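Local coordinates for protein pectate lyase 1 (Juniperus ashei, PDB 1PXZ) that cleaves pectate by calcium-dependent elimination, though with low activity, and is the major allergen of cedar pollen, at residues 66-72 against 89-95; 263-267 against 329-335; 204-210 against 233-237. All coordinates share one frame; numbering follows the deposited sequence.

Contact 1 (66-72 against 89-95); sequences KALWIIF and HKTIDGR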
loop_
_atom_site.group_PDB
_atom_site.type_symbol
_atom_site.label_atom_id
_atom_site.label_comp_id
_atom_site.label_asym_id
_atom_site.label_seq_id
_atom_site.Cartn_x
_atom_site.Cartn_y
_atom_site.Cartn_z
ATOM N N LYS A 66 17.267 13.605 8.986
ATOM C CA LYS A 66 18.231 12.628 8.477
ATOM C C LYS A 66 17.586 11.271 8.180
ATOM O O LYS A 66 16.523 10.954 8.704
ATOM C CB LYS A 66 19.368 12.451 9.480
ATOM C CG LYS A 66 18.919 11.766 10.768
ATOM C CD LYS A 66 20.031 11.883 11.816
ATOM C CE LYS A 66 20.556 10.512 12.194
ATOM N NZ LYS A 66 21.922 10.546 12.777
ATOM N N ALA A 67 18.274 10.486 7.361
ATOM C CA ALA A 67 17.850 9.137 7.003
ATOM C C ALA A 67 17.893 8.222 8.216
ATOM O O ALA A 67 18.919 8.156 8.910
ATOM C CB ALA A 67 18.721 8.543 5.898
ATOM N N LEU A 68 16.790 7.517 8.482
ATOM C CA LEU A 68 16.795 6.621 9.634
ATOM C C LEU A 68 16.079 5.312 9.291
ATOM O O LEU A 68 15.088 5.380 8.558
ATOM C CB LEU A 68 16.061 7.225 10.839
ATOM C CG LEU A 68 16.737 8.397 11.550
ATOM C CD1 LEU A 68 15.830 8.862 12.689
ATOM C CD2 LEU A 68 18.124 8.005 12.037
ATOM N N TRP A 69 16.589 4.231 9.854
ATOM C CA TRP A 69 15.954 2.923 9.701
ATOM C C TRP A 69 15.349 2.601 11.061
ATOM O O TRP A 69 16.107 2.222 11.969
ATOM C CB TRP A 69 16.976 1.900 9.202
ATOM C CG TRP A 69 16.359 0.618 8.720
ATOM C CD1 TRP A 69 15.812 -0.367 9.475
ATOM C CD2 TRP A 69 16.228 0.190 7.353
ATOM N NE1 TRP A 69 15.348 -1.385 8.672
ATOM C CE2 TRP A 69 15.592 -1.062 7.373
ATOM C CE3 TRP A 69 16.590 0.761 6.129
ATOM C CZ2 TRP A 69 15.298 -1.786 6.213
ATOM C CZ3 TRP A 69 16.297 0.047 4.970
ATOM C CH2 TRP A 69 15.662 -1.195 5.035
ATOM N N ILE A 70 14.039 2.783 11.165
ATOM C CA ILE A 70 13.385 2.665 12.474
ATOM C C ILE A 70 12.940 1.244 12.792
ATOM O O ILE A 70 12.281 0.570 11.995
ATOM C CB ILE A 70 12.210 3.657 12.539
ATOM C CG1 ILE A 70 12.680 5.102 12.353
ATOM C CG2 ILE A 70 11.392 3.490 13.811
ATOM C CD1 ILE A 70 11.572 6.045 11.893
ATOM N N ILE A 71 13.356 0.798 13.984
ATOM C CA ILE A 71 13.025 -0.546 14.477
ATOM C C ILE A 71 12.465 -0.446 15.901
ATOM O O ILE A 71 12.457 0.633 16.486
ATOM C CB ILE A 71 14.247 -1.462 14.518
ATOM C CG1 ILE A 71 15.358 -0.890 15.417
ATOM C CG2 ILE A 71 14.799 -1.729 13.125
ATOM C CD1 ILE A 71 16.446 -1.894 15.726
ATOM N N PHE A 72 11.984 -1.544 16.460
ATOM C CA PHE A 72 11.258 -1.445 17.741
ATOM C C PHE A 72 11.879 -2.365 18.786
ATOM O O PHE A 72 12.167 -3.514 18.462
ATOM C CB PHE A 72 9.786 -1.765 17.505
ATOM C CG PHE A 72 9.070 -0.786 16.579
ATOM C CD1 PHE A 72 9.206 -0.909 15.203
ATOM C CD2 PHE A 72 8.274 0.230 17.057
ATOM C CE1 PHE A 72 8.571 -0.024 14.332
ATOM C CE2 PHE A 72 7.640 1.116 16.204
ATOM C CZ PHE A 72 7.768 0.989 14.825
ATOM N N HIS A 89 13.108 9.535 3.327
ATOM C CA HIS A 89 14.289 8.746 3.667
ATOM C C HIS A 89 14.120 8.089 5.024
ATOM O O HIS A 89 14.915 8.199 5.951
ATOM C CB HIS A 89 15.551 9.633 3.629
ATOM C CG HIS A 89 15.803 10.001 2.183
ATOM N ND1 HIS A 89 15.353 11.150 1.605
ATOM C CD2 HIS A 89 16.437 9.293 1.219
ATOM C CE1 HIS A 89 15.718 11.169 0.328
ATOM N NE2 HIS A 89 16.373 10.057 0.080
ATOM N N LYS A 90 12.990 7.383 5.155
ATOM C CA LYS A 90 12.726 6.677 6.401
ATOM C C LYS A 90 12.303 5.243 6.070
ATOM O O LYS A 90 11.613 5.097 5.062
ATOM C CB LYS A 90 11.589 7.305 7.206
ATOM C CG LYS A 90 11.836 8.709 7.743
ATOM C CD LYS A 90 12.977 8.716 8.743
ATOM C CE LYS A 90 13.307 10.144 9.174
ATOM N NZ LYS A 90 14.005 10.843 8.040
ATOM N N THR A 91 12.681 4.281 6.888
ATOM C CA THR A 91 12.085 2.948 6.905
ATOM C C THR A 91 11.440 2.775 8.277
ATOM O O THR A 91 12.091 3.110 9.271
ATOM C CB THR A 91 13.108 1.832 6.673
ATOM O OG1 THR A 91 13.624 2.022 5.344
ATOM C CG2 THR A 91 12.460 0.459 6.764
ATOM N N ILE A 92 10.200 2.316 8.295
ATOM C CA ILE A 92 9.668 1.842 9.604
ATOM C C ILE A 92 9.581 0.336 9.449
ATOM O O ILE A 92 8.825 -0.143 8.606
ATOM C CB ILE A 92 8.363 2.545 9.946
ATOM C CG1 ILE A 92 8.514 4.078 9.826
ATOM C CG2 ILE A 92 7.840 2.113 11.309
ATOM C CD1 ILE A 92 7.252 4.834 10.230
ATOM N N ASP A 93 10.383 -0.391 10.209
ATOM C CA ASP A 93 10.595 -1.824 10.023
ATOM C C ASP A 93 10.115 -2.588 11.250
ATOM O O ASP A 93 10.792 -2.564 12.288
ATOM C CB ASP A 93 12.085 -2.037 9.712
ATOM C CG ASP A 93 12.596 -3.454 9.692
ATOM O OD1 ASP A 93 11.831 -4.443 9.716
ATOM O OD2 ASP A 93 13.837 -3.669 9.663
ATOM N N GLY A 94 8.980 -3.283 11.171
ATOM C CA GLY A 94 8.443 -4.061 12.279
ATOM C C GLY A 94 8.955 -5.467 12.467
ATOM O O GLY A 94 8.450 -6.245 13.285
ATOM N N ARG A 95 9.964 -5.900 11.702
ATOM C CA ARG A 95 10.483 -7.247 11.863
ATOM C C ARG A 95 11.103 -7.388 13.254
ATOM O O ARG A 95 11.846 -6.487 13.635
ATOM C CB ARG A 95 11.546 -7.610 10.812
ATOM C CG ARG A 95 10.876 -7.793 9.420
ATOM C CD ARG A 95 11.976 -7.937 8.367
ATOM N NE ARG A 95 12.820 -6.739 8.295
ATOM C CZ ARG A 95 13.847 -6.592 7.462
ATOM N NH1 ARG A 95 14.161 -7.582 6.624
ATOM N NH2 ARG A 95 14.566 -5.473 7.464
HETATM O O HOH W 1 11.428 -3.739 14.615
#

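Contact 2 (263-267 against 329-335); sequences SEGNS and VENGNAA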
loop_
_atom_site.group_PDB
_atom_site.type_symbol
_atom_site.label_atom_id
_atom_site.label_comp_id
_atom_site.label_asym_id
_atom_site.label_seq_id
_atom_site.Cartn_x
_atom_site.Cartn_y
_atom_site.Cartn_z
ATOM N N SER A 263 -4.229 -6.214 -15.098
ATOM C CA SER A 263 -4.387 -7.351 -14.201
ATOM C C SER A 263 -3.654 -8.560 -14.772
ATOM O O SER A 263 -3.963 -8.978 -15.883
ATOM C CB SER A 263 -5.875 -7.654 -14.007
ATOM O OG SER A 263 -6.038 -8.880 -13.302
ATOM N N GLU A 264 -2.679 -9.101 -14.040
ATOM C CA GLU A 264 -1.896 -10.229 -14.542
ATOM C C GLU A 264 -1.618 -11.257 -13.471
ATOM O O GLU A 264 -1.076 -10.903 -12.412
ATOM C CB GLU A 264 -0.588 -9.635 -15.082
ATOM C CG GLU A 264 0.363 -10.627 -15.719
ATOM C CD GLU A 264 1.559 -9.967 -16.384
ATOM O OE1 GLU A 264 1.790 -8.748 -16.193
ATOM O OE2 GLU A 264 2.266 -10.718 -17.101
ATOM N N GLY A 265 -1.982 -12.511 -13.694
ATOM C CA GLY A 265 -1.629 -13.568 -12.768
ATOM C C GLY A 265 -2.294 -13.464 -11.413
ATOM O O GLY A 265 -1.762 -13.996 -10.415
ATOM N N ASN A 266 -3.449 -12.830 -11.307
ATOM C CA ASN A 266 -4.209 -12.794 -10.053
ATOM C C ASN A 266 -5.073 -14.035 -9.901
ATOM O O ASN A 266 -5.365 -14.687 -10.911
ATOM C CB ASN A 266 -5.084 -11.534 -10.036
ATOM C CG ASN A 266 -4.213 -10.289 -10.046
ATOM O OD1 ASN A 266 -3.438 -10.103 -9.098
ATOM N ND2 ASN A 266 -4.332 -9.464 -11.072
ATOM N N SER A 267 -5.494 -14.360 -8.684
ATOM C CA SER A 267 -6.447 -15.460 -8.504
ATOM C C SER A 267 -7.680 -14.883 -7.808
ATOM O O SER A 267 -7.582 -14.296 -6.722
ATOM C CB SER A 267 -5.833 -16.599 -7.711
ATOM O OG SER A 267 -6.807 -17.598 -7.394
ATOM N N VAL A 329 6.013 -12.356 -13.495
ATOM C CA VAL A 329 4.664 -12.637 -13.028
ATOM C C VAL A 329 4.289 -14.046 -13.471
ATOM O O VAL A 329 4.376 -14.364 -14.670
ATOM C CB VAL A 329 3.682 -11.588 -13.564
ATOM C CG1 VAL A 329 2.276 -11.830 -13.025
ATOM C CG2 VAL A 329 4.134 -10.174 -13.195
ATOM N N GLU A 330 3.907 -14.900 -12.523
ATOM C CA GLU A 330 3.457 -16.253 -12.849
ATOM C C GLU A 330 1.978 -16.288 -13.185
ATOM O O GLU A 330 1.267 -15.304 -12.975
ATOM C CB GLU A 330 3.675 -17.180 -11.645
ATOM C CG GLU A 330 5.069 -17.006 -11.062
ATOM C CD GLU A 330 6.115 -17.673 -11.924
ATOM O OE1 GLU A 330 5.709 -18.562 -12.705
ATOM O OE2 GLU A 330 7.304 -17.305 -11.823
ATOM N N ASN A 331 1.528 -17.432 -13.697
ATOM C CA ASN A 331 0.120 -17.679 -13.913
ATOM C C ASN A 331 -0.696 -17.572 -12.624
ATOM O O ASN A 331 -0.160 -17.865 -11.556
ATOM C CB ASN A 331 -0.064 -19.105 -14.447
ATOM C CG ASN A 331 -1.526 -19.302 -14.820
ATOM O OD1 ASN A 331 -2.365 -19.600 -13.967
ATOM N ND2 ASN A 331 -1.801 -19.109 -16.105
ATOM N N GLY A 332 -1.961 -17.189 -12.735
ATOM C CA GLY A 332 -2.783 -16.983 -11.544
ATOM C C GLY A 332 -2.953 -18.209 -10.692
ATOM O O GLY A 332 -3.248 -18.172 -9.487
ATOM N N ASN A 333 -2.760 -19.396 -11.278
ATOM C CA ASN A 333 -2.834 -20.581 -10.422
ATOM C C ASN A 333 -1.731 -20.564 -9.376
ATOM O O ASN A 333 -1.842 -21.257 -8.360
ATOM C CB ASN A 333 -2.722 -21.848 -11.281
ATOM C CG ASN A 333 -1.459 -21.825 -12.114
ATOM O OD1 ASN A 333 -0.625 -20.932 -11.927
ATOM N ND2 ASN A 333 -1.308 -22.777 -13.026
ATOM N N ALA A 334 -0.664 -19.802 -9.606
ATOM C CA ALA A 334 0.411 -19.786 -8.602
ATOM C C ALA A 334 0.205 -18.763 -7.501
ATOM O O ALA A 334 0.927 -18.776 -6.506
ATOM C CB ALA A 334 1.737 -19.501 -9.310
ATOM N N ALA A 335 -0.746 -17.848 -7.626
ATOM C CA ALA A 335 -0.910 -16.732 -6.694
ATOM C C ALA A 335 -1.114 -17.173 -5.260
ATOM O O ALA A 335 -0.530 -16.537 -4.368
ATOM C CB ALA A 335 -2.056 -15.817 -7.130
HETATM O O HOH W 2 -5.827 -19.869 -8.237
#

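Contact 3 (204-210 against 233-237); sequences DDTYDDD and ARYGL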
loop_
_atom_site.group_PDB
_atom_site.type_symbol
_atom_site.label_atom_id
_atom_site.label_comp_id
_atom_site.label_asym_id
_atom_site.label_seq_id
_atom_site.Cartn_x
_atom_site.Cartn_y
_atom_site.Cartn_z
ATOM N N ASP A 204 -9.878 12.269 -6.803
ATOM C CA ASP A 204 -11.081 12.882 -7.384
ATOM C C ASP A 204 -11.085 12.778 -8.912
ATOM O O ASP A 204 -10.032 12.614 -9.529
ATOM C CB ASP A 204 -11.239 14.335 -6.941
ATOM C CG ASP A 204 -9.965 15.012 -6.492
ATOM O OD1 ASP A 204 -8.935 14.883 -7.186
ATOM O OD2 ASP A 204 -9.996 15.685 -5.439
ATOM N N ASP A 205 -12.280 12.876 -9.495
ATOM C CA ASP A 205 -12.463 12.863 -10.939
ATOM C C ASP A 205 -12.055 14.221 -11.517
ATOM O O ASP A 205 -11.990 14.410 -12.727
ATOM C CB ASP A 205 -13.894 12.548 -11.356
ATOM C CG ASP A 205 -14.960 13.373 -10.676
ATOM O OD1 ASP A 205 -14.754 14.589 -10.484
ATOM O OD2 ASP A 205 -16.016 12.793 -10.336
ATOM N N THR A 206 -11.788 15.145 -10.607
ATOM C CA THR A 206 -11.319 16.478 -10.948
ATOM C C THR A 206 -9.814 16.512 -11.168
ATOM O O THR A 206 -9.310 17.232 -12.039
ATOM C CB THR A 206 -11.736 17.438 -9.816
ATOM O OG1 THR A 206 -10.678 17.576 -8.866
ATOM C CG2 THR A 206 -12.919 16.838 -9.066
ATOM N N TYR A 207 -9.055 15.734 -10.388
ATOM C CA TYR A 207 -7.602 15.848 -10.454
ATOM C C TYR A 207 -6.955 15.038 -11.566
ATOM O O TYR A 207 -6.381 13.965 -11.329
ATOM C CB TYR A 207 -6.983 15.421 -9.109
ATOM C CG TYR A 207 -5.570 15.945 -8.966
ATOM C CD1 TYR A 207 -5.338 17.263 -8.594
ATOM C CD2 TYR A 207 -4.481 15.118 -9.203
ATOM C CE1 TYR A 207 -4.045 17.739 -8.465
ATOM C CE2 TYR A 207 -3.187 15.590 -9.080
ATOM C CZ TYR A 207 -2.976 16.904 -8.713
ATOM O OH TYR A 207 -1.689 17.378 -8.588
ATOM N N ASP A 208 -7.005 15.537 -12.801
ATOM C CA ASP A 208 -6.409 14.775 -13.905
ATOM C C ASP A 208 -4.896 14.777 -13.855
ATOM O O ASP A 208 -4.197 14.140 -14.658
ATOM C CB ASP A 208 -6.933 15.333 -15.234
ATOM C CG ASP A 208 -7.394 16.771 -15.056
ATOM O OD1 ASP A 208 -8.368 16.993 -14.305
ATOM O OD2 ASP A 208 -6.768 17.663 -15.666
ATOM N N ASP A 209 -4.283 15.476 -12.891
ATOM C CA ASP A 209 -2.810 15.365 -12.871
ATOM C C ASP A 209 -2.366 14.003 -12.352
ATOM O O ASP A 209 -1.197 13.613 -12.409
ATOM C CB ASP A 209 -2.219 16.531 -12.082
ATOM C CG ASP A 209 -2.103 17.771 -12.958
ATOM O OD1 ASP A 209 -2.367 17.664 -14.178
ATOM O OD2 ASP A 209 -1.753 18.847 -12.427
ATOM N N ASP A 210 -3.312 13.204 -11.855
ATOM C CA ASP A 210 -3.031 11.817 -11.517
ATOM C C ASP A 210 -2.800 10.974 -12.764
ATOM O O ASP A 210 -2.487 9.786 -12.638
ATOM C CB ASP A 210 -4.182 11.233 -10.690
ATOM C CG ASP A 210 -4.105 11.713 -9.247
ATOM O OD1 ASP A 210 -2.982 12.073 -8.814
ATOM O OD2 ASP A 210 -5.176 11.712 -8.602
ATOM N N ALA A 233 -9.060 2.669 -8.852
ATOM C CA ALA A 233 -8.126 3.609 -9.465
ATOM C C ALA A 233 -8.790 4.707 -10.291
ATOM O O ALA A 233 -9.881 4.510 -10.822
ATOM C CB ALA A 233 -7.212 2.796 -10.381
ATOM N N ARG A 234 -8.140 5.851 -10.437
ATOM C CA ARG A 234 -8.546 6.928 -11.330
ATOM C C ARG A 234 -7.358 7.469 -12.134
ATOM O O ARG A 234 -6.289 7.613 -11.536
ATOM C CB ARG A 234 -9.092 8.137 -10.589
ATOM C CG ARG A 234 -10.392 8.011 -9.843
ATOM C CD ARG A 234 -10.824 9.391 -9.326
ATOM N NE ARG A 234 -12.151 9.300 -8.735
ATOM C CZ ARG A 234 -12.441 8.905 -7.506
ATOM N NH1 ARG A 234 -11.500 8.539 -6.651
ATOM N NH2 ARG A 234 -13.712 8.876 -7.117
ATOM N N TYR A 235 -7.547 7.788 -13.406
ATOM C CA TYR A 235 -6.579 8.491 -14.240
ATOM C C TYR A 235 -5.271 7.794 -14.530
ATOM O O TYR A 235 -4.802 7.773 -15.678
ATOM C CB TYR A 235 -6.213 9.827 -13.538
ATOM C CG TYR A 235 -7.340 10.822 -13.714
ATOM C CD1 TYR A 235 -7.702 11.161 -15.013
ATOM C CD2 TYR A 235 -8.029 11.389 -12.658
ATOM C CE1 TYR A 235 -8.723 12.054 -15.256
ATOM C CE2 TYR A 235 -9.061 12.294 -12.895
ATOM C CZ TYR A 235 -9.398 12.617 -14.194
ATOM O OH TYR A 235 -10.409 13.508 -14.479
ATOM N N GLY A 236 -4.551 7.231 -13.559
ATOM C CA GLY A 236 -3.209 6.755 -13.888
ATOM C C GLY A 236 -3.120 5.310 -14.311
ATOM O O GLY A 236 -4.017 4.731 -14.921
ATOM N N LEU A 237 -2.013 4.664 -13.970
ATOM C CA LEU A 237 -1.724 3.300 -14.397
ATOM C C LEU A 237 -1.495 2.405 -13.197
ATOM O O LEU A 237 -0.678 2.776 -12.341
ATOM C CB LEU A 237 -0.442 3.330 -15.243
ATOM C CG LEU A 237 0.285 2.054 -15.628
ATOM C CD1 LEU A 237 -0.605 1.168 -16.480
ATOM C CD2 LEU A 237 1.565 2.389 -16.387
#

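Contact 1 (66-72 against 89-95)
Strands 68-72 and 90-93 pair in parallel across neighbouring turns of the right-handed parallel beta-helix that is the core of this lyase family, with Trp69 set beside Thr91 and Ile70 beside Ile92. Backbone bonds zip the pair in register, among them Ile70 N to Thr91 O (2.7 Å) and Asp93 N to Ile70 O (2.8 Å). Strand 39-43 flanks the pair on the side of 68-72 and strand 114-119 on the side of 90-93. Leu68, Ile70, Lys90 and Ile92 share one face, where the methyl CG2 of Ile92 meets the Phe72 ring at its edge, 3.7 Å from CZ. On the other face the indole of Trp69 lies flat against Thr91, whose CG2 sits over the six-membered ring, 3.7 Å from its centroid in a CH-pi contact; Thr91 OG1 is bonded to Gly35 N. Lys90 bends at chi2 and chi4, which brings NZ back to Lys66 O at 2.6 Å. With CG anti to the backbone N (chi1 171°), Asp93 carries its carboxylate to the NE1 edge of Trp69; Arg95 grips it side-on through NE and NH2, and Arg18 adds a second salt bridge at OD2. Trp69 NE1 points at that same oxygen, meeting Asp93 OD2 on its anti side at 2.9 Å and 172°, with the carboxylate turned nearly perpendicular to the indole.

Contact 2 (263-267 against 329-335)
Glu264 and Val329 meet at an angle where the loop leading into helix 335-338 lies against the end of a strand of the parallel beta-helix, with CG1 of Val329 against CG of Glu264 at 3.5 Å. Glu264 ends strand 260-264, and its extended side chain (chi1 -177°, chi2 173°) passes obliquely over the valine, its carboxyl end still lying beside CB and CG2. That carboxylate is held from outside the two segments: OE2 by a salt bridge to Arg300, OE1 by His239 and Thr318. Arg300 also donates to Val329 O, tying both sides of the contact to one guanidinium group. Val329 has CG1 anti to its backbone N (chi1 -177°), and this branch also comes near Glu264 O.

Between this pair and Ser267 the two segments meet mainly through backbone. Gly265, with positive phi, closely faces Gly332, their CA atoms 3.8 Å apart. Weakly polar CA-H...O contacts join them, from Gly265 CA to Glu330 O (3.4 Å) and from Gly332 CA to Gly265 O (3.4 Å). The Asx turn at Asn331, where OD1 accepts from Asn333 N at 2.7 Å, leads into the 3-10 segment 332-334. At the far end the methyl of Ala335 rests beside Ser267, with CB to CB at 3.9 Å, and a water bonded to Ser267 OG donates weakly to Gly332 O.

Contact 3 (204-210 against 233-237)
The carbonyl oxygen of Asp205 takes the phenol proton of Tyr235, OH to O 2.5 Å, from well above the carbonyl plane. This is the one hydrogen bond between the loop 204-210, which follows strand 198-201 of the parallel beta-helix, and segment 233-237, which carries part of strand 232-234. The Tyr235 ring is clasped by the loop: Asp208 CA stands over its centre, 3.6 Å from the centroid and 8° off the normal, a CH-pi contact, while Asp204 O lies at the ring edge, 3.5 Å from CE2. Before the ring, CB of Tyr235 packs on Asp210 CB at 3.8 Å, and Asp210 OD1 bonds to Gly181 N. Arg234, extended from CG to NE, runs alongside the loop; its CD reaches Asp204 O at 3.3 Å, and Asp204 CA covers one face of the guanidinium group toward its rim. NH1 bonds to Gly202 O. The Arg234 side chain lies about 6 Å from that of Arg229, the predicted active-site residue. Neither the Asp204 nor the Asp205 carboxylate is in contact with Arg234, so the loop is held here by backbone carbonyls, met by Tyr235 and by Arg234 CD, and by ring packing rather than by charge pairing.

Contact 1 and contact 2 are mostly buried, whereas contact 3 is only partly so and lies nearer the predicted catalytic region. Contact 1 joins two strands of the beta-helix and is the only one with a regular set of backbone hydrogen bonds, reinforced by a buried carboxylate and its arginines. In contact 2, by contrast, a strand end meets a segment far along the chain through glycines and CA-H...O contacts. Contact 3 ties a loop to a strand segment through one tyrosine. Contacts 1 and 2 both involve strands of the parallel beta-helix, but of different turns, their centres about 31 Å apart; contacts 1 and 3 lie on opposite sides of the chain's centre.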